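Local coordinates for HpuA (Kingella denitrificans ATCC 33394, PDB 5EC6), which serves as an outer-membrane lipoprotein receptor that binds haemoglobin, probably so that the bacterium can take up its haem iron, at residues D160-V165 against H278-E283; T172-Y177 against S313-H318; T176-G181 against S192-R197. One frame throughout, in Å; residues are numbered along the deposited sequence.

Contact 1 (D160-V165 against H278-E283)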
loop_
_atom_site.group_PDB
_atom_site.type_symbol
_atom_site.label_atom_id
_atom_site.label_comp_id
_atom_site.label_asym_id
_atom_site.label_seq_id
_atom_site.Cartn_x
_atom_site.Cartn_y
_atom_site.Cartn_z
ATOM N N ASP A 160 18.119 -6.000 7.414
ATOM C CA ASP A 160 19.183 -6.979 7.200
ATOM C C ASP A 160 19.060 -7.882 5.969
ATOM O O ASP A 160 20.008 -8.573 5.595
ATOM C CB ASP A 160 19.463 -7.766 8.506
ATOM C CG ASP A 160 18.325 -8.579 8.983
ATOM O OD1 ASP A 160 17.289 -8.715 8.283
ATOM O OD2 ASP A 160 18.487 -9.079 10.145
ATOM N N THR A 161 17.919 -7.810 5.254
ATOM C CA THR A 161 17.769 -8.528 4.058
ATOM C C THR A 161 17.338 -7.660 2.881
ATOM O O THR A 161 16.865 -8.194 1.896
ATOM C CB THR A 161 16.769 -9.666 4.260
ATOM O OG1 THR A 161 15.544 -9.133 4.754
ATOM C CG2 THR A 161 17.326 -10.668 5.314
ATOM N N LEU A 162 17.606 -6.373 2.989
ATOM C CA LEU A 162 17.435 -5.446 1.814
ATOM C C LEU A 162 18.398 -5.832 0.711
ATOM O O LEU A 162 19.412 -6.548 0.956
ATOM C CB LEU A 162 17.649 -4.010 2.241
ATOM C CG LEU A 162 16.542 -3.312 3.093
ATOM C CD1 LEU A 162 17.031 -2.013 3.657
ATOM C CD2 LEU A 162 15.227 -3.187 2.303
ATOM N N GLN A 163 18.073 -5.462 -0.518
ATOM C CA GLN A 163 18.886 -5.873 -1.649
ATOM C C GLN A 163 20.343 -5.472 -1.506
ATOM O O GLN A 163 20.652 -4.349 -1.121
ATOM C CB GLN A 163 18.336 -5.367 -2.991
ATOM C CG GLN A 163 18.236 -3.856 -3.128
ATOM C CD GLN A 163 17.724 -3.537 -4.498
ATOM O OE1 GLN A 163 16.551 -3.750 -4.774
ATOM N NE2 GLN A 163 18.616 -3.142 -5.415
ATOM N N GLY A 164 21.213 -6.438 -1.833
ATOM C CA GLY A 164 22.671 -6.174 -1.804
ATOM C C GLY A 164 23.300 -6.499 -0.451
ATOM O O GLY A 164 24.524 -6.614 -0.361
ATOM N N VAL A 165 22.515 -6.618 0.616
ATOM C CA VAL A 165 23.122 -6.779 1.948
ATOM C C VAL A 165 23.847 -8.134 1.980
ATOM O O VAL A 165 24.946 -8.264 2.568
ATOM C CB VAL A 165 22.103 -6.661 3.084
ATOM C CG1 VAL A 165 22.721 -7.008 4.437
ATOM C CG2 VAL A 165 21.489 -5.249 3.114
ATOM N N HIS A 278 14.821 -13.783 -2.875
ATOM C CA HIS A 278 14.578 -12.335 -3.134
ATOM C C HIS A 278 14.747 -11.579 -1.850
ATOM O O HIS A 278 14.283 -12.005 -0.760
ATOM C CB HIS A 278 13.146 -12.051 -3.628
ATOM C CG HIS A 278 12.816 -12.686 -4.926
ATOM N ND1 HIS A 278 13.548 -12.453 -6.063
ATOM C CD2 HIS A 278 11.900 -13.637 -5.248
ATOM C CE1 HIS A 278 13.061 -13.190 -7.053
ATOM N NE2 HIS A 278 12.073 -13.927 -6.573
ATOM N N PRO A 279 15.339 -10.383 -1.918
ATOM C CA PRO A 279 15.514 -9.552 -0.744
ATOM C C PRO A 279 14.160 -9.062 -0.205
ATOM O O PRO A 279 13.133 -9.143 -0.930
ATOM C CB PRO A 279 16.390 -8.358 -1.273
ATOM C CG PRO A 279 16.279 -8.403 -2.733
ATOM C CD PRO A 279 15.872 -9.778 -3.158
ATOM N N SER A 280 14.199 -8.542 0.999
ATOM C CA SER A 280 13.089 -7.785 1.575
ATOM C C SER A 280 12.815 -6.570 0.711
ATOM O O SER A 280 13.648 -6.194 -0.140
ATOM C CB SER A 280 13.397 -7.397 2.980
ATOM O OG SER A 280 14.423 -6.449 3.079
ATOM N N GLY A 281 11.671 -5.952 0.951
ATOM C CA GLY A 281 11.300 -4.725 0.216
ATOM C C GLY A 281 10.663 -4.937 -1.111
ATOM O O GLY A 281 10.767 -4.095 -2.010
ATOM N N GLY A 282 9.977 -6.064 -1.281
ATOM C CA GLY A 282 9.230 -6.307 -2.445
ATOM C C GLY A 282 7.958 -5.463 -2.662
ATOM O O GLY A 282 7.349 -5.565 -3.727
ATOM N N GLU A 283 7.568 -4.733 -1.631
ATOM C CA GLU A 283 6.469 -3.798 -1.695
ATOM C C GLU A 283 6.890 -2.445 -1.142
ATOM O O GLU A 283 7.916 -2.310 -0.454
ATOM C CB GLU A 283 5.230 -4.377 -0.995
ATOM C CG GLU A 283 4.816 -5.664 -1.687
ATOM C CD GLU A 283 3.718 -6.446 -0.998
ATOM O OE1 GLU A 283 3.217 -6.021 0.032
ATOM O OE2 GLU A 283 3.342 -7.533 -1.561
HETATM O O HOH W 1 15.481 -4.284 -0.901
#

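Contact 2 (T172-Y177 against S313-H318)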
loop_
_atom_site.group_PDB
_atom_site.type_symbol
_atom_site.label_atom_id
_atom_site.label_comp_id
_atom_site.label_asym_id
_atom_site.label_seq_id
_atom_site.Cartn_x
_atom_site.Cartn_y
_atom_site.Cartn_z
ATOM N N THR A 172 22.496 -2.099 -1.799
ATOM C CA THR A 172 23.118 -1.633 -3.059
ATOM C C THR A 172 22.176 -1.743 -4.251
ATOM O O THR A 172 21.205 -2.502 -4.237
ATOM C CB THR A 172 24.408 -2.429 -3.394
ATOM O OG1 THR A 172 24.086 -3.809 -3.684
ATOM C CG2 THR A 172 25.402 -2.371 -2.218
ATOM N N GLY A 173 22.478 -1.021 -5.311
ATOM C CA GLY A 173 21.780 -1.182 -6.564
ATOM C C GLY A 173 20.480 -0.391 -6.622
ATOM O O GLY A 173 20.346 0.609 -5.994
ATOM N N LYS A 174 19.574 -0.875 -7.450
ATOM C CA LYS A 174 18.355 -0.140 -7.760
ATOM C C LYS A 174 17.176 -1.116 -7.786
ATOM O O LYS A 174 17.328 -2.296 -8.061
ATOM C CB LYS A 174 18.466 0.616 -9.088
ATOM C CG LYS A 174 19.308 1.880 -8.971
ATOM C CD LYS A 174 19.526 2.594 -10.306
ATOM C CE LYS A 174 18.245 3.228 -10.847
ATOM N NZ LYS A 174 18.447 4.051 -12.081
ATOM N N ALA A 175 15.997 -0.569 -7.518
ATOM C CA ALA A 175 14.740 -1.319 -7.697
ATOM C C ALA A 175 13.647 -0.387 -8.179
ATOM O O ALA A 175 13.610 0.779 -7.790
ATOM C CB ALA A 175 14.301 -1.871 -6.362
ATOM N N THR A 176 12.796 -0.919 -9.036
ATOM C CA THR A 176 11.669 -0.191 -9.598
ATOM C C THR A 176 10.363 -0.861 -9.187
ATOM O O THR A 176 10.190 -2.080 -9.292
ATOM C CB THR A 176 11.828 -0.147 -11.129
ATOM O OG1 THR A 176 13.019 0.598 -11.439
ATOM C CG2 THR A 176 10.684 0.501 -11.801
ATOM N N TYR A 177 9.426 -0.011 -8.775
ATOM C CA TYR A 177 8.137 -0.408 -8.213
ATOM C C TYR A 177 7.014 0.141 -9.108
ATOM O O TYR A 177 7.114 1.237 -9.654
ATOM C CB TYR A 177 7.977 0.115 -6.784
ATOM C CG TYR A 177 8.991 -0.422 -5.799
ATOM C CD1 TYR A 177 10.282 0.134 -5.724
ATOM C CD2 TYR A 177 8.680 -1.476 -4.956
ATOM C CE1 TYR A 177 11.235 -0.388 -4.885
ATOM C CE2 TYR A 177 9.599 -1.986 -4.086
ATOM C CZ TYR A 177 10.890 -1.472 -4.047
ATOM O OH TYR A 177 11.835 -1.968 -3.170
ATOM N N SER A 313 24.448 2.553 -11.261
ATOM C CA SER A 313 23.868 3.867 -11.555
ATOM C C SER A 313 23.826 4.784 -10.341
ATOM O O SER A 313 23.637 4.336 -9.186
ATOM C CB SER A 313 22.457 3.684 -12.128
ATOM O OG SER A 313 21.779 4.899 -12.314
ATOM N N THR A 314 23.947 6.083 -10.599
ATOM C CA THR A 314 23.724 7.077 -9.556
ATOM C C THR A 314 22.462 7.913 -9.778
ATOM O O THR A 314 22.255 8.929 -9.110
ATOM C CB THR A 314 24.932 8.041 -9.470
ATOM O OG1 THR A 314 25.122 8.661 -10.723
ATOM C CG2 THR A 314 26.205 7.294 -9.089
ATOM N N ASP A 315 21.565 7.447 -10.656
ATOM C CA ASP A 315 20.320 8.178 -10.852
ATOM C C ASP A 315 19.079 7.306 -10.520
ATOM O O ASP A 315 19.220 6.126 -10.177
ATOM C CB ASP A 315 20.256 8.736 -12.286
ATOM C CG ASP A 315 20.098 7.680 -13.349
ATOM O OD1 ASP A 315 19.451 6.634 -13.165
ATOM O OD2 ASP A 315 20.673 7.905 -14.460
ATOM N N THR A 316 17.901 7.930 -10.543
ATOM C CA THR A 316 16.645 7.225 -10.260
ATOM C C THR A 316 15.874 6.879 -11.521
ATOM O O THR A 316 14.666 6.638 -11.451
ATOM C CB THR A 316 15.749 7.981 -9.300
ATOM O OG1 THR A 316 15.608 9.345 -9.714
ATOM C CG2 THR A 316 16.383 7.929 -7.887
ATOM N N SER A 317 16.565 6.813 -12.655
ATOM C CA SER A 317 15.904 6.286 -13.857
ATOM C C SER A 317 15.404 4.868 -13.610
ATOM O O SER A 317 16.042 4.080 -12.906
ATOM C CB SER A 317 16.807 6.319 -15.082
ATOM O OG SER A 317 17.916 5.452 -14.978
ATOM N N HIS A 318 14.276 4.544 -14.209
ATOM C CA HIS A 318 13.648 3.281 -13.987
ATOM C C HIS A 318 14.404 2.123 -14.643
ATOM O O HIS A 318 15.051 2.276 -15.709
ATOM C CB HIS A 318 12.222 3.275 -14.481
ATOM C CG HIS A 318 11.366 4.328 -13.852
ATOM N ND1 HIS A 318 11.240 4.461 -12.483
ATOM C CD2 HIS A 318 10.560 5.254 -14.409
ATOM C CE1 HIS A 318 10.366 5.411 -12.227
ATOM N NE2 HIS A 318 9.970 5.935 -13.392
#

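Contact 3 (T176-G181 against S192-R197)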
loop_
_atom_site.group_PDB
_atom_site.type_symbol
_atom_site.label_atom_id
_atom_site.label_comp_id
_atom_site.label_asym_id
_atom_site.label_seq_id
_atom_site.Cartn_x
_atom_site.Cartn_y
_atom_site.Cartn_z
ATOM N N THR A 176 12.796 -0.919 -9.036
ATOM C CA THR A 176 11.669 -0.191 -9.598
ATOM C C THR A 176 10.363 -0.861 -9.187
ATOM O O THR A 176 10.190 -2.080 -9.292
ATOM C CB THR A 176 11.828 -0.147 -11.129
ATOM O OG1 THR A 176 13.019 0.598 -11.439
ATOM C CG2 THR A 176 10.684 0.501 -11.801
ATOM N N TYR A 177 9.426 -0.011 -8.775
ATOM C CA TYR A 177 8.137 -0.408 -8.213
ATOM C C TYR A 177 7.014 0.141 -9.108
ATOM O O TYR A 177 7.114 1.237 -9.654
ATOM C CB TYR A 177 7.977 0.115 -6.784
ATOM C CG TYR A 177 8.991 -0.422 -5.799
ATOM C CD1 TYR A 177 10.282 0.134 -5.724
ATOM C CD2 TYR A 177 8.680 -1.476 -4.956
ATOM C CE1 TYR A 177 11.235 -0.388 -4.885
ATOM C CE2 TYR A 177 9.599 -1.986 -4.086
ATOM C CZ TYR A 177 10.890 -1.472 -4.047
ATOM O OH TYR A 177 11.835 -1.968 -3.170
ATOM N N GLU A 178 5.955 -0.648 -9.219
ATOM C CA GLU A 178 4.777 -0.333 -10.013
ATOM C C GLU A 178 3.718 -0.042 -8.965
ATOM O O GLU A 178 3.385 -0.934 -8.195
ATOM C CB GLU A 178 4.418 -1.553 -10.872
ATOM C CG GLU A 178 3.253 -1.349 -11.844
ATOM C CD GLU A 178 3.250 -2.398 -12.954
ATOM O OE1 GLU A 178 4.349 -2.897 -13.369
ATOM O OE2 GLU A 178 2.124 -2.770 -13.413
ATOM N N VAL A 179 3.185 1.185 -8.955
ATOM C CA VAL A 179 2.419 1.667 -7.805
ATOM C C VAL A 179 1.064 2.271 -8.253
ATOM O O VAL A 179 0.899 2.689 -9.419
ATOM C CB VAL A 179 3.180 2.698 -6.919
ATOM C CG1 VAL A 179 4.539 2.150 -6.506
ATOM C CG2 VAL A 179 3.349 4.047 -7.563
ATOM N N ILE A 180 0.207 2.423 -7.275
ATOM C CA ILE A 180 -1.039 3.176 -7.444
ATOM C C ILE A 180 -1.141 4.210 -6.340
ATOM O O ILE A 180 -0.823 3.938 -5.184
ATOM C CB ILE A 180 -2.246 2.230 -7.368
ATOM C CG1 ILE A 180 -2.218 1.195 -8.513
ATOM C CG2 ILE A 180 -3.560 3.016 -7.393
ATOM C CD1 ILE A 180 -3.021 -0.026 -8.171
ATOM N N GLY A 181 -1.565 5.412 -6.728
ATOM C CA GLY A 181 -1.888 6.500 -5.806
ATOM C C GLY A 181 -3.378 6.650 -5.617
ATOM O O GLY A 181 -4.155 6.354 -6.552
ATOM N N SER A 192 -4.794 6.876 -9.449
ATOM C CA SER A 192 -3.895 7.196 -10.541
ATOM C C SER A 192 -4.106 6.270 -11.744
ATOM O O SER A 192 -4.601 5.159 -11.614
ATOM C CB SER A 192 -2.442 7.109 -10.051
ATOM O OG SER A 192 -2.168 5.835 -9.536
ATOM N N SER A 193 -3.728 6.758 -12.930
ATOM C CA SER A 193 -4.052 6.035 -14.174
ATOM C C SER A 193 -3.337 4.736 -14.256
ATOM O O SER A 193 -2.104 4.642 -14.019
ATOM C CB SER A 193 -3.731 6.873 -15.400
ATOM O OG SER A 193 -4.497 8.059 -15.387
ATOM N N TYR A 194 -4.057 3.689 -14.633
ATOM C CA TYR A 194 -3.462 2.378 -14.709
ATOM C C TYR A 194 -4.207 1.557 -15.716
ATOM O O TYR A 194 -5.399 1.269 -15.510
ATOM C CB TYR A 194 -3.516 1.688 -13.359
ATOM C CG TYR A 194 -2.618 0.522 -13.116
ATOM C CD1 TYR A 194 -1.419 0.327 -13.840
ATOM C CD2 TYR A 194 -2.901 -0.376 -12.091
ATOM C CE1 TYR A 194 -0.583 -0.720 -13.550
ATOM C CE2 TYR A 194 -2.080 -1.437 -11.802
ATOM C CZ TYR A 194 -0.908 -1.622 -12.528
ATOM O OH TYR A 194 -0.126 -2.696 -12.176
ATOM N N GLU A 195 -3.483 1.129 -16.754
ATOM C CA GLU A 195 -4.027 0.236 -17.791
ATOM C C GLU A 195 -2.933 -0.687 -18.217
ATOM O O GLU A 195 -1.804 -0.241 -18.540
ATOM C CB GLU A 195 -4.515 1.028 -19.006
ATOM C CG GLU A 195 -4.951 0.126 -20.165
ATOM C CD GLU A 195 -5.543 0.883 -21.344
ATOM O OE1 GLU A 195 -5.739 2.121 -21.284
ATOM O OE2 GLU A 195 -5.863 0.174 -22.336
ATOM N N THR A 196 -3.205 -1.980 -18.197
ATOM C CA THR A 196 -2.219 -2.942 -18.680
ATOM C C THR A 196 -2.839 -3.724 -19.827
ATOM O O THR A 196 -4.030 -3.567 -20.112
ATOM C CB THR A 196 -1.769 -3.876 -17.550
ATOM O OG1 THR A 196 -2.909 -4.559 -17.027
ATOM C CG2 THR A 196 -1.124 -3.062 -16.431
ATOM N N ARG A 197 -2.028 -4.556 -20.477
ATOM C CA ARG A 197 -2.535 -5.510 -21.481
ATOM C C ARG A 197 -1.900 -6.891 -21.339
ATOM O O ARG A 197 -0.682 -7.010 -21.398
ATOM C CB ARG A 197 -2.320 -4.946 -22.896
ATOM C CG ARG A 197 -3.628 -4.687 -23.632
ATOM C CD ARG A 197 -3.530 -3.626 -24.719
ATOM N NE ARG A 197 -4.829 -2.984 -24.949
ATOM C CZ ARG A 197 -5.915 -3.585 -25.451
ATOM N NH1 ARG A 197 -5.896 -4.872 -25.805
ATOM N NH2 ARG A 197 -7.040 -2.892 -25.604
HETATM O O HOH W 2 -0.960 4.560 -11.654
#

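Contact 1 (D160-V165 against H278-E283)
The peptide group joining Thr161 to Leu162 turns one face to Ser280, whose OG stands above it, 3.2 Å from Thr161 C. The edge of the same peptide, at its carbonyl oxygen, is met by Pro279: CB lies near the plane, 3.2 Å from Thr161 O. The next peptide, Leu162 to Gln163, presents its face to the proline ring, with Pro279 CB 3.4 Å from Gln163 N, while water 1 sits close to its plane at the N-H edge. Beyond that, Pro279 CG touches Gln163 CB at 3.7 Å. The one direct hydrogen bond across the contact runs from Ser280 N to Thr161 O (2.8 Å); its donor stands 47° out of the carbonyl plane. Ser280 OG lies between its own backbone N and carbonyl carbon (chi1 68°), which turns it over the Thr161 peptide and to 3.4 Å from Leu162 CD2; its hydrogen bond is with Pro158 O. Water 1 accepts from Gln163 N and donates to Ser280 O, joining the backbones a second time. Leu162 to Val165 form a type II turn ahead of helix 165-168, and Gly164 supplies the positive phi this requires. Arg304 bonds to Pro279 O with NH2 and to Ser280 O with NH1, and Gln163 NE2 reaches Thr172 O. The chemistry implies two irregular loops joined through largely buried backbone polar groups: Thr161 O, Gln163 N and Ser280 O all find partners, the last from both water and guanidinium, while the proline ring lies beside them and touches carbon at Gln163 CB.

Contact 2 (T172-Y177 against S313-H318)
Thr176 and His318 bring the two backbones nearest, their CA atoms 5.9 Å apart, as the beginning of strand 174-185 passes an irregular loop with which it shares side-chain bonds and no backbone hydrogen bond. Lys174 carries the contact, its NZ bonds describing one of two deposited conformers. Its chain bends at chi3 (69°), which swings CE to 3.1 Å from Asp315 O, and the ammonium then sits among loop oxygens. NZ donates to Ser317 O in the plane of that carbonyl, on a lone pair; the modelled 2.5 Å is very short and its exact value doubtful. A second bond, NZ to Asp315 O at 2.9 Å, comes from above the carbonyl plane, 57° out of it. The salt bridge is NZ to Asp315 OD1 (3.0 Å), which meets the carboxylate oxygen nearly along its C-O axis. Ser313 OG, 3.4 Å from NZ in the conformer given, one of two for Ser313, adds a weak and doubtful bond. Within the loop, Asp315 N bonds to that Ser313 OG in an ST turn, and Ser317 N to Asp315 OD1 in an Asx turn. Ser317 OG also donates to OD1, at 2.7 Å, on the syn side but tilted 30° from the carboxylate plane. Farther along the strand, Thr176 and His318 cross at about a right angle, CG2 coming within 4.1 Å of ND1. Thr213 OG1, on strand 208-215, is hydrogen-bonded to both Thr176 OG1 and His318 ND1. In this conformer one buried ammonium gathers two carbonyls and a carboxylate oxygen, while that oxygen accepts three donors. Such mutual satisfaction would tend to keep both charged and is consistent with holding the loop over the strand face from which Lys174 and Thr176 project.

Contact 3 (T176-G181 against S192-R197)
Tyr194 reaches over to Glu178 and Ile180, and its side chain can be followed outward. The bond from CA to CB points at the facing strand, and CG stands anti to the backbone N. CD2 meets Ile180 CD1 at 3.9 Å, in the conformer given, one of two deposited, and CE2 lies 4.0 Å from the same methyl, which is oblique to the ring; the two side chains cross at about a right angle. Across the ring CE1 comes to 3.4 Å from Glu178 OE2, which lies at the ring edge in its plane. At the tip, OH donates to Glu178 OE2 (2.6 Å) on the anti side, 22° out of the carboxylate plane; carboxylate and ring planes are 89° apart. The same hydroxyl is hydrogen-bonded to Ala130 N, so it has two partners. Glu178 OE1 makes a long, weak ion pair with Arg305 NE of strand 298-308. At the other end, Gly181 N donates almost straight to Ser192 OG (2.9 Å, 171°), and Ser192 N returns a bond to Gly181 O at 3.0 Å. The serine hydroxyl thus takes the place a backbone carbonyl would hold in regular pairing. Water 2 bonds to Ser192 OG and donates to Ser193 O (2.6 Å), with a weak link to Val179 O. Strand 174-185 forms an antiparallel hairpin with strand 188-191; residues 192-197 leave that pairing after Ser192. Strand 195-196 then pairs with strand 99-100, while strand 174-185 is bordered along residues 176-179 by strands 208-215 and 298-308.

Overall arrangement
Strand 174-185 serves contacts 2 and 3, which share Thr176 and Tyr177. The centre of contact 3 lies about 12 Å from the centre of the chain, those of contacts 1 and 2 about 17 and about 20 Å. Contacts 1 and 3 are buried, contact 2 only partly so. Their chemistry differs accordingly: loop against loop in contact 1 relies on backbone groups, a proline and a water; contact 2 uses an ammonium and a carboxylate near the surface; contact 3 mixes a tyrosine-carboxylate bond, pairing of Gly181 with Ser192 just beyond the hairpin strand, and apolar packing. Tyr177 OH, 2.6 Å from Gly281 O, probably bonds the shared strand to contact 1.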